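LS-24 (Lathyrus sativus, PDB 3LP9) probably binds hemin as a monomer or spermine as a dimer, ligands that exclude each other, and may act in oxidative stress response and polyamine biosynthesis. Local coordinates at residues S160-P163 against C164-N167. Residues are numbered along the deposited sequence; the frame is centred on the assembly and turned at random.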
ATOM      1  N   SER A 160       3.939   0.239  32.658  1.00 18.65           N
ATOM      2  CA  SER A 160       4.619   1.433  33.158  1.00 18.32           C
ATOM      3  C   SER A 160       3.718   2.695  33.049  1.00 18.57           C
ATOM      4  O   SER A 160       3.858   3.647  33.822  1.00 18.68           O
ATOM      5  CB  SER A 160       5.955   1.643  32.424  1.00 17.87           C
ATOM      6  OG  SER A 160       5.761   2.341  31.198  1.00 17.06           O
ATOM      7  N   GLY A 161       2.775   2.688  32.104  1.00 18.39           N
ATOM      8  CA  GLY A 161       2.025   3.891  31.787  1.00 17.72           C
ATOM      9  C   GLY A 161       0.578   3.775  32.172  1.00 17.51           C
ATOM     10  O   GLY A 161      -0.035   4.782  32.483  1.00 18.41           O
ATOM     11  N   TYR A 162       0.040   2.559  32.188  1.00 17.39           N
ATOM     12  CA  TYR A 162      -1.383   2.297  32.537  1.00 17.30           C
ATOM     13  C   TYR A 162      -1.481   1.265  33.682  1.00 17.70           C
ATOM     14  O   TYR A 162      -1.798   0.075  33.423  1.00 17.85           O
ATOM     15  CB  TYR A 162      -2.158   1.752  31.311  1.00 16.78           C
ATOM     16  CG  TYR A 162      -2.137   2.718  30.171  1.00 16.60           C
ATOM     17  CD1 TYR A 162      -3.204   3.623  29.981  1.00 17.89           C
ATOM     18  CD2 TYR A 162      -1.014   2.834  29.343  1.00 15.81           C
ATOM     19  CE1 TYR A 162      -3.169   4.584  28.983  1.00 16.55           C
ATOM     20  CE2 TYR A 162      -0.978   3.775  28.337  1.00 16.09           C
ATOM     21  CZ  TYR A 162      -2.046   4.651  28.155  1.00 16.98           C
ATOM     22  OH  TYR A 162      -1.997   5.628  27.178  1.00 17.70           O
ATOM     23  N   PRO A 163      -1.248   1.698  34.931  1.00 17.48           N
ATOM     24  CA  PRO A 163      -1.304   0.746  36.059  1.00 18.14           C
ATOM     25  C   PRO A 163      -2.674   0.019  36.140  1.00 17.62           C
ATOM     26  O   PRO A 163      -2.780  -1.139  36.547  1.00 17.17           O
ATOM     27  CB  PRO A 163      -1.051   1.649  37.295  1.00 17.89           C
ATOM     28  CG  PRO A 163      -0.238   2.840  36.721  1.00 17.46           C
ATOM     29  CD  PRO A 163      -1.020   3.078  35.421  1.00 18.00           C
ATOM     30  N   CYS A 164      -3.710   0.700  35.690  1.00 17.85           N
ATOM     31  CA  CYS A 164      -5.037   0.117  35.724  1.00 17.72           C
ATOM     32  C   CYS A 164      -5.130  -1.137  34.834  1.00 17.92           C
ATOM     33  O   CYS A 164      -6.073  -1.930  34.974  1.00 16.98           O
ATOM     34  CB  CYS A 164      -6.069   1.170  35.319  1.00 17.57           C
ATOM     35  SG  CYS A 164      -5.877   1.943  33.658  1.00 18.42           S
ATOM     36  N   PHE A 165      -4.138  -1.302  33.924  1.00 17.97           N
ATOM     37  CA  PHE A 165      -4.106  -2.439  32.978  1.00 17.76           C
ATOM     38  C   PHE A 165      -3.307  -3.633  33.493  1.00 18.05           C
ATOM     39  O   PHE A 165      -3.368  -4.695  32.898  1.00 18.11           O
ATOM     40  CB  PHE A 165      -3.582  -2.010  31.609  1.00 17.33           C
ATOM     41  CG  PHE A 165      -4.612  -1.272  30.750  1.00 16.74           C
ATOM     42  CD1 PHE A 165      -5.972  -1.392  31.009  1.00 16.86           C
ATOM     43  CD2 PHE A 165      -4.200  -0.500  29.654  1.00 15.52           C
ATOM     44  CE1 PHE A 165      -6.912  -0.706  30.188  1.00 17.40           C
ATOM     45  CE2 PHE A 165      -5.108   0.149  28.839  1.00 15.30           C
ATOM     46  CZ  PHE A 165      -6.464   0.047  29.095  1.00 14.77           C
ATOM     47  N   ARG A 166      -2.558  -3.464  34.586  1.00 18.26           N
ATOM     48  CA  ARG A 166      -1.768  -4.551  35.181  1.00 17.86           C
ATOM     49  C   ARG A 166      -2.627  -5.770  35.532  1.00 17.34           C
ATOM     50  O   ARG A 166      -3.708  -5.613  36.063  1.00 17.44           O
ATOM     51  CB  ARG A 166      -1.168  -4.063  36.449  1.00 18.01           C
ATOM     52  CG  ARG A 166       0.242  -3.795  36.297  1.00 19.52           C
ATOM     53  CD  ARG A 166       0.559  -2.638  37.205  1.00 20.93           C
ATOM     54  NE  ARG A 166       1.341  -1.604  36.515  1.00 18.93           N
ATOM     55  CZ  ARG A 166       1.914  -0.575  37.146  1.00 20.54           C
ATOM     56  NH1 ARG A 166       1.780  -0.446  38.470  1.00 18.37           N
ATOM     57  NH2 ARG A 166       2.614   0.327  36.462  1.00 19.66           N
ATOM     58  N   ASN A 167      -2.170  -6.976  35.215  1.00 17.11           N
ATOM     59  CA  ASN A 167      -2.934  -8.196  35.525  1.00 17.24           C
ATOM     60  C   ASN A 167      -4.287  -8.266  34.838  1.00 16.54           C
ATOM     61  O   ASN A 167      -5.222  -8.832  35.380  1.00 16.21           O
ATOM     62  CB  ASN A 167      -3.087  -8.380  37.057  1.00 17.28           C
ATOM     63  CG  ASN A 167      -1.740  -8.431  37.770  1.00 19.10           C
ATOM     64  OD1 ASN A 167      -0.836  -9.221  37.408  1.00 19.22           O
ATOM     65  ND2 ASN A 167      -1.566  -7.545  38.766  1.00 21.12           N
TER
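Tyr162 and Phe165 meet across a short 3-10 segment of two overlapping turns, just after a short helix. Two backbone hydrogen bonds hold these turns: Phe165 N gives one to Tyr162 O at 2.8 Å, and Arg166 N gives the next to Pro163 O at 3.0 Å. Both skip two residues, the spacing of a 3-10 helix.

The apolar contact is between two buried side chains. Phe165 CD2 touches Tyr162 CB at 3.5 Å. In both residues CG stands anti to the carbonyl carbon (chi1 -60° for Tyr162, -78° for Phe165), which sends the two side chains the same way, side by side. The ring planes differ by 23°, but the rings are slid apart and barely overlap. Cys164 SG sits above one face of the Phe165 ring, toward its rim. An alanine in place of Phe165 would probably leave Tyr162 CB and Cys164 SG without the ring they pack on.

The Arg166 chain bends back over the proline. One face of its guanidinium lies over Pro163 CA. Arg166 CZ is 3.6 Å from Pro163 CA. Arg166 NH2 hydrogen-bonds to the Ser159 carbonyl oxygen, which ties this segment to the helix before it.

Residues 160-167 begin the connection between two successive blades of the hemopexin-type propeller, at its periphery. Tyr162 reaches into the sheet that includes strands 131-136 and 139-144, packing on Phe135 and Tyr140, and its OH hydrogen-bonds with Tyr124 OH. Phe165 enters the next sheet, edge-to-face with Phe188 of strand 185-190 and against Val197 of strand 193-198.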